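Local coordinates for LAO/AO transport system kinase (Escherichia coli, PDB 2P67), which is of unknown function but probably belongs to the MeaB-like members of the P-loop NTPases, built around a parallel beta-sheet flanked by helices, at residues F173-I178 with D197-N202; G60-P65 with V154-V159; T23-M28 with F120-P125. All blocks are in the same frame, centred on the assembly; numbering follows the deposited sequence.

Contact 1 (F173-I178 with D197-N202); sequences FISLQI and DLIVIN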
# COMPACT_ATOMS: atom_id res chain seq x y z
N PHE A 173 8.64 -7.69 -13.63
CA PHE A 173 8.28 -6.31 -13.90
C PHE A 173 9.52 -5.45 -14.15
O PHE A 173 10.40 -5.34 -13.28
CB PHE A 173 7.44 -5.70 -12.78
CG PHE A 173 7.08 -4.28 -13.05
CD1 PHE A 173 6.22 -3.97 -14.11
CD2 PHE A 173 7.67 -3.25 -12.34
CE1 PHE A 173 5.91 -2.64 -14.40
CE2 PHE A 173 7.37 -1.92 -12.63
CZ PHE A 173 6.51 -1.62 -13.66
N ILE A 174 9.55 -4.83 -15.32
CA ILE A 174 10.69 -4.04 -15.80
C ILE A 174 10.28 -2.58 -16.02
O ILE A 174 9.31 -2.30 -16.72
CB ILE A 174 11.28 -4.61 -17.12
CG1 ILE A 174 11.71 -6.07 -16.96
CG2 ILE A 174 12.47 -3.74 -17.59
CD1 ILE A 174 10.82 -7.07 -17.69
N SER A 175 11.01 -1.66 -15.40
CA SER A 175 10.68 -0.24 -15.52
C SER A 175 11.77 0.49 -16.29
O SER A 175 12.94 0.38 -15.94
CB SER A 175 10.51 0.39 -14.14
OG SER A 175 10.37 1.81 -14.24
N LEU A 176 11.38 1.21 -17.33
CA LEU A 176 12.30 2.05 -18.09
C LEU A 176 12.29 3.46 -17.56
O LEU A 176 11.22 4.07 -17.35
CB LEU A 176 11.97 2.03 -19.58
CG LEU A 176 12.78 0.98 -20.33
CD1 LEU A 176 12.24 -0.40 -20.02
CD2 LEU A 176 12.72 1.29 -21.81
N GLN A 177 13.49 3.98 -17.35
CA GLN A 177 13.67 5.32 -16.79
C GLN A 177 14.61 6.12 -17.69
O GLN A 177 15.40 5.57 -18.43
CB GLN A 177 14.23 5.25 -15.37
CG GLN A 177 13.35 4.50 -14.33
CD GLN A 177 12.00 5.18 -14.03
OE1 GLN A 177 11.87 6.40 -14.04
NE2 GLN A 177 11.00 4.37 -13.72
N ILE A 178 14.49 7.44 -17.62
CA ILE A 178 15.41 8.28 -18.36
C ILE A 178 16.38 8.99 -17.41
O ILE A 178 16.03 9.28 -16.26
CB ILE A 178 14.68 9.21 -19.37
CG1 ILE A 178 15.58 9.48 -20.58
CG2 ILE A 178 14.11 10.48 -18.69
CD1 ILE A 178 15.84 8.23 -21.42
N ASP A 197 11.38 -5.30 -10.55
CA ASP A 197 12.31 -6.44 -10.58
C ASP A 197 13.61 -6.07 -11.29
O ASP A 197 14.71 -6.53 -10.92
CB ASP A 197 11.66 -7.67 -11.23
CG ASP A 197 10.46 -8.16 -10.44
OD1 ASP A 197 10.52 -8.15 -9.18
OD2 ASP A 197 9.44 -8.52 -11.07
N LEU A 198 13.45 -5.27 -12.35
CA LEU A 198 14.57 -4.69 -13.10
C LEU A 198 14.27 -3.22 -13.43
O LEU A 198 13.13 -2.88 -13.72
CB LEU A 198 14.82 -5.48 -14.41
CG LEU A 198 15.38 -6.89 -14.20
CD1 LEU A 198 15.16 -7.80 -15.41
CD2 LEU A 198 16.86 -6.82 -13.82
N ILE A 199 15.28 -2.36 -13.35
CA ILE A 199 15.19 -0.99 -13.82
C ILE A 199 16.17 -0.86 -14.98
O ILE A 199 17.30 -1.37 -14.90
CB ILE A 199 15.58 0.06 -12.74
CG1 ILE A 199 14.68 -0.07 -11.50
CG2 ILE A 199 15.52 1.49 -13.32
CD1 ILE A 199 13.33 0.55 -11.61
N VAL A 200 15.73 -0.21 -16.05
CA VAL A 200 16.56 -0.04 -17.23
C VAL A 200 16.64 1.45 -17.58
O VAL A 200 15.62 2.13 -17.65
CB VAL A 200 16.02 -0.85 -18.44
CG1 VAL A 200 16.81 -0.47 -19.71
CG2 VAL A 200 16.10 -2.39 -18.20
N ILE A 201 17.86 1.95 -17.80
CA ILE A 201 18.05 3.34 -18.22
C ILE A 201 18.40 3.28 -19.70
O ILE A 201 19.48 2.81 -20.07
CB ILE A 201 19.18 4.07 -17.42
CG1 ILE A 201 19.11 3.79 -15.89
CG2 ILE A 201 19.20 5.58 -17.75
CD1 ILE A 201 17.88 4.39 -15.14
N ASN A 202 17.47 3.71 -20.55
CA ASN A 202 17.68 3.65 -22.01
C ASN A 202 18.43 4.92 -22.46
O ASN A 202 18.57 5.87 -21.70
CB ASN A 202 16.33 3.49 -22.74
CG ASN A 202 16.45 2.99 -24.20
OD1 ASN A 202 17.51 2.50 -24.66
ND2 ASN A 202 15.34 3.10 -24.93

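Contact 2 (G60-P65 with V154-V159); sequences GVTGTP and VETVGV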
# COMPACT_ATOMS: atom_id res chain seq x y z
N GLY A 60 6.08 -7.45 -17.63
CA GLY A 60 5.51 -6.12 -17.63
C GLY A 60 6.60 -5.12 -17.91
O GLY A 60 7.72 -5.22 -17.35
N VAL A 61 6.28 -4.15 -18.76
CA VAL A 61 7.24 -3.11 -19.11
C VAL A 61 6.54 -1.74 -19.00
O VAL A 61 5.56 -1.49 -19.68
CB VAL A 61 7.85 -3.30 -20.55
CG1 VAL A 61 8.73 -2.12 -20.91
CG2 VAL A 61 8.63 -4.64 -20.69
N THR A 62 7.04 -0.87 -18.13
CA THR A 62 6.58 0.52 -18.12
C THR A 62 7.70 1.46 -18.58
O THR A 62 8.87 1.16 -18.43
CB THR A 62 6.00 0.98 -16.75
OG1 THR A 62 7.02 0.92 -15.72
CG2 THR A 62 4.82 0.13 -16.36
N GLY A 63 7.33 2.58 -19.18
CA GLY A 63 8.33 3.59 -19.49
C GLY A 63 7.78 4.95 -19.14
O GLY A 63 6.61 5.23 -19.40
N THR A 64 8.61 5.79 -18.53
CA THR A 64 8.24 7.19 -18.30
C THR A 64 8.28 7.94 -19.64
O THR A 64 8.94 7.49 -20.58
CB THR A 64 9.16 7.87 -17.26
OG1 THR A 64 10.53 7.73 -17.67
CG2 THR A 64 8.99 7.23 -15.88
N PRO A 65 7.54 9.07 -19.74
CA PRO A 65 7.68 9.89 -20.95
C PRO A 65 9.15 10.24 -21.22
O PRO A 65 9.86 10.73 -20.32
CB PRO A 65 6.86 11.14 -20.61
CG PRO A 65 5.83 10.64 -19.62
CD PRO A 65 6.56 9.62 -18.79
N VAL A 154 3.11 -7.06 -21.35
CA VAL A 154 2.10 -6.04 -21.17
C VAL A 154 2.84 -4.73 -20.91
O VAL A 154 3.75 -4.65 -20.06
CB VAL A 154 1.04 -6.42 -20.09
CG1 VAL A 154 1.66 -6.56 -18.68
CG2 VAL A 154 -0.13 -5.43 -20.09
N GLU A 155 2.50 -3.70 -21.67
CA GLU A 155 3.27 -2.47 -21.52
C GLU A 155 2.39 -1.24 -21.42
O GLU A 155 1.32 -1.18 -22.00
CB GLU A 155 4.31 -2.33 -22.64
CG GLU A 155 3.73 -2.26 -24.04
CD GLU A 155 3.56 -0.84 -24.51
OE1 GLU A 155 3.27 -0.66 -25.70
OE2 GLU A 155 3.73 0.10 -23.71
N THR A 156 2.83 -0.26 -20.63
CA THR A 156 2.11 1.00 -20.54
C THR A 156 3.06 2.08 -20.03
O THR A 156 4.19 1.79 -19.65
CB THR A 156 0.81 0.88 -19.68
OG1 THR A 156 -0.06 2.01 -19.93
CG2 THR A 156 1.13 0.76 -18.18
N VAL A 157 2.57 3.31 -20.04
CA VAL A 157 3.34 4.44 -19.52
C VAL A 157 3.43 4.33 -18.01
O VAL A 157 2.46 3.96 -17.34
CB VAL A 157 2.70 5.79 -19.92
CG1 VAL A 157 3.52 6.95 -19.38
CG2 VAL A 157 2.62 5.90 -21.43
N GLY A 158 4.61 4.63 -17.47
CA GLY A 158 4.82 4.68 -16.05
C GLY A 158 4.45 6.08 -15.61
O GLY A 158 5.16 7.05 -15.92
N VAL A 159 3.30 6.16 -14.94
CA VAL A 159 2.71 7.40 -14.46
C VAL A 159 1.69 7.01 -13.39
O VAL A 159 1.03 5.97 -13.51
CB VAL A 159 2.02 8.22 -15.60
CG1 VAL A 159 0.79 7.49 -16.16
CG2 VAL A 159 1.64 9.63 -15.13

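Contact 3 (T23-M28 with F120-P125); sequences TLAQAM and FIRPVP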
# COMPACT_ATOMS: atom_id res chain seq x y z
N THR A 23 -7.24 -16.13 -36.12
CA THR A 23 -8.16 -16.59 -35.08
C THR A 23 -7.89 -15.89 -33.75
O THR A 23 -8.83 -15.54 -33.05
CB THR A 23 -8.18 -18.14 -34.92
OG1 THR A 23 -8.66 -18.75 -36.12
CG2 THR A 23 -9.14 -18.55 -33.80
N LEU A 24 -6.63 -15.68 -33.40
CA LEU A 24 -6.30 -14.91 -32.21
C LEU A 24 -6.92 -13.50 -32.28
O LEU A 24 -7.59 -13.08 -31.34
CB LEU A 24 -4.79 -14.84 -31.99
CG LEU A 24 -4.34 -14.11 -30.70
CD1 LEU A 24 -5.00 -14.68 -29.43
CD2 LEU A 24 -2.83 -14.11 -30.58
N ALA A 25 -6.74 -12.81 -33.40
CA ALA A 25 -7.29 -11.46 -33.56
C ALA A 25 -8.81 -11.49 -33.45
O ALA A 25 -9.41 -10.64 -32.79
CB ALA A 25 -6.86 -10.87 -34.87
N GLN A 26 -9.42 -12.48 -34.09
CA GLN A 26 -10.87 -12.65 -34.05
C GLN A 26 -11.37 -12.89 -32.63
O GLN A 26 -12.38 -12.35 -32.22
CB GLN A 26 -11.27 -13.87 -34.88
CG GLN A 26 -11.72 -13.62 -36.29
CD GLN A 26 -12.31 -14.91 -36.87
OE1 GLN A 26 -13.52 -15.12 -36.84
NE2 GLN A 26 -11.44 -15.81 -37.31
N ALA A 27 -10.67 -13.76 -31.89
CA ALA A 27 -11.02 -14.06 -30.50
C ALA A 27 -10.90 -12.82 -29.60
O ALA A 27 -11.75 -12.55 -28.73
CB ALA A 27 -10.14 -15.23 -29.98
N MET A 28 -9.82 -12.06 -29.78
CA MET A 28 -9.67 -10.80 -29.05
C MET A 28 -10.83 -9.83 -29.36
O MET A 28 -11.42 -9.27 -28.45
CB MET A 28 -8.31 -10.16 -29.37
CG MET A 28 -7.11 -11.01 -28.95
SD MET A 28 -5.60 -10.06 -29.04
CE MET A 28 -4.47 -11.15 -28.12
N PHE A 120 3.01 -10.43 -32.29
CA PHE A 120 1.59 -10.12 -32.33
C PHE A 120 1.41 -8.93 -31.39
O PHE A 120 1.71 -9.04 -30.20
CB PHE A 120 0.77 -11.33 -31.83
CG PHE A 120 -0.72 -11.21 -32.05
CD1 PHE A 120 -1.32 -11.79 -33.18
CD2 PHE A 120 -1.52 -10.54 -31.13
CE1 PHE A 120 -2.70 -11.69 -33.40
CE2 PHE A 120 -2.91 -10.44 -31.33
CZ PHE A 120 -3.50 -11.01 -32.49
N ILE A 121 0.91 -7.81 -31.91
CA ILE A 121 0.74 -6.59 -31.12
C ILE A 121 -0.75 -6.18 -31.04
O ILE A 121 -1.40 -6.04 -32.08
CB ILE A 121 1.58 -5.41 -31.70
CG1 ILE A 121 3.05 -5.81 -31.87
CG2 ILE A 121 1.44 -4.16 -30.82
CD1 ILE A 121 3.79 -5.02 -32.96
N ARG A 122 -1.27 -5.96 -29.84
CA ARG A 122 -2.68 -5.57 -29.66
C ARG A 122 -2.84 -4.47 -28.60
O ARG A 122 -2.33 -4.63 -27.49
CB ARG A 122 -3.51 -6.80 -29.27
CG ARG A 122 -5.03 -6.57 -29.27
CD ARG A 122 -5.60 -6.56 -30.70
NE ARG A 122 -7.05 -6.41 -30.64
CZ ARG A 122 -7.92 -7.07 -31.40
NH1 ARG A 122 -9.22 -6.85 -31.23
NH2 ARG A 122 -7.51 -7.97 -32.31
N PRO A 123 -3.53 -3.37 -28.94
CA PRO A 123 -3.81 -2.30 -27.97
C PRO A 123 -5.02 -2.59 -27.08
O PRO A 123 -6.00 -3.23 -27.51
CB PRO A 123 -4.07 -1.08 -28.87
CG PRO A 123 -4.76 -1.72 -30.07
CD PRO A 123 -4.04 -3.02 -30.29
N VAL A 124 -4.96 -2.11 -25.85
CA VAL A 124 -6.09 -2.18 -24.93
C VAL A 124 -6.52 -0.75 -24.59
O VAL A 124 -5.72 0.01 -24.04
CB VAL A 124 -5.71 -2.95 -23.64
CG1 VAL A 124 -6.89 -3.00 -22.70
CG2 VAL A 124 -5.23 -4.33 -24.00
N PRO A 125 -7.77 -0.38 -24.95
CA PRO A 125 -8.31 0.97 -24.64
C PRO A 125 -8.52 1.20 -23.15
O PRO A 125 -8.92 0.26 -22.43
CB PRO A 125 -9.66 0.99 -25.39
CG PRO A 125 -10.03 -0.43 -25.58
CD PRO A 125 -8.74 -1.20 -25.70

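Contact 1 (F173-I178 with D197-N202)
The carbonyl oxygen of F173 is gripped by two backbone amides of the facing segment: D197 N, at 2.9 Å from F173 O, lies in the carbonyl plane, and L198 N, at 3.2 Å, is tilted from it. D197 also turns its side chain back onto the same residue, with OD2 accepting from F173 N at 2.8 Å in a nearly straight bond. OD2 is approached on its anti side, somewhat out of the carboxylate plane, while OD1 forms a salt bridge with K229. From this start strands 172-177 and 198-201 run as parallel neighbours in the central sheet of a P-loop NTPase fold, joined through helix 190-195. The amides of S175 and Q177 donate to L198 and V200, and S175 O accepts from V200 N. Only a weak bond, N202 N to Q177 O, continues the ladder at its far end.

On one face I174, L176, L198 and V200 form an apolar row. I174 and V200 lie side by side, pointing the same way, and their CG2 methyls meet at 3.9 Å; helix 248-264 packs on this row through I251 and I255. The other face carries S175, Q177, I199 and I201, packed against helices 190-195 and 209-225. There the CD1 methyls of the two isoleucines reach back across the strand gap, that of I199 to S175 CB and that of I201 to Q177 CB. Q177 CG touches I199 CG2 at 3.8 Å, and the chain then bends at chi2 (-66°), which brings CD round toward S175 OG. Q177 NE2 donates to S175 OG at 2.7 Å in a bent bond, the oxygen lying 17° out of the Q177 amide plane.

Contact 2 (G60-P65 with V154-V159)
T62 faces T156 across the two strands, and the two side chains cross obliquely with their CG2 methyls 4.2 Å apart. In T62 the hydroxyl takes the place between the backbone N and the carbonyl carbon (chi1 62°), which sets CG2 beside the N, 3.7 Å from T156 O. T156 differs: OG1 is anti to its own N (chi1 -164°) and makes a hydrogen bond to V92 O of the adjoining strand, while the methyl is directed to T62.

The opposite face carries V61 and E155, whose CB atoms are 4.2 Å apart. E155 bends at chi2 (95°), and its carboxylate leads away from V61 to form a salt bridge with K69. Strand 57-63, the middle strand of the parallel sheet of a P-loop NTPase fold, runs parallel here to strand 151-157. The salt bridge ties strand 151-157 to K69, probably the lysine of the Walker A motif, whose pattern G63 and K69 fit.

Along the backbone, V61 N donates to V154 O, T156 N to V61 O and G63 N to T156 O. The last rung differs in geometry, since G158 N lies above the carbonyl plane of G63, 2.8 Å from its oxygen, with an almost straight N-H. G158 CA comes within 3.9 Å of T62 CB. Past the end of its own strand, P65 crosses V157 at about a right angle, its CD 4.1 Å from V157 CG1; CG1 also packs 3.5 Å from G63 O.

Contact 3 (T23-M28 with F120-P125)
F120 projects its ring from strand 119-124 onto helix 21-32, where L24 and M28 meet it from two directions. CD2 of L24 lies over the centre of one face, 3.5 Å from the ring centroid and only 4° off the ring normal, a well-centred CH-pi contact. CG of L24 also lies 3.7 Å from F120 CZ. M28 comes instead to the edge: M28 and F120 reach toward each other tip to tip, and SD sits near the ring plane, 3.6 Å from CE2, in a Met-aromatic contact. CE of M28 touches the same CE2 carbon. CB of F120 points toward the helix, and CG, anti to the backbone N (chi1 -170°), carries the ring on to L24.

R122, two residues farther along the strand and pointing to the same side, slides past M28 in the opposite direction. SD of M28 packs 3.5 Å from R122 CG, so one sulfur touches both the ring edge and the aliphatic stem of the arginine. The stem bends at chi2 (76°), and at its end M28 CB stands over one face of the guanidinium, 3.6 Å from its plane. NH2 makes a weak hydrogen bond to A25 O, at 3.3 Å, while A25 CB lies at the guanidinium edge. The stronger polar partners of R122 are farther along the same helix: NH1 forms a salt bridge with E32 and bonds T29 OG1.

The contact is packing of a helix near the N-terminus against an outermost strand of the parallel sheet. Helix 133-146 meets L24 through L143 and M28 through C144, helix 9-17 reaches L24 through L16, and strand 87-92 pairs with strand 119-124 through its backbone.

All three contacts reach one parallel sheet, whose strands follow the order 119-124, 87-92, 151-157, 57-63, 172-177, 198-201, 236-239. Contacts 1 and 2 have centres about 9 Å apart and touch directly, because strands 57-63 and 172-177 are neighbours; together they span four consecutive strands. Contact 3 lies at the 119-124 edge, its centre about 19 Å from that of contact 2 and about 26 Å from that of contact 1. Along the chain, contacts 2 and 3 have alternating segments, and both close before contact 1 opens. The sheet thus joins helix 21-32, near the N-terminus, at one edge to the probable P-loop at its middle.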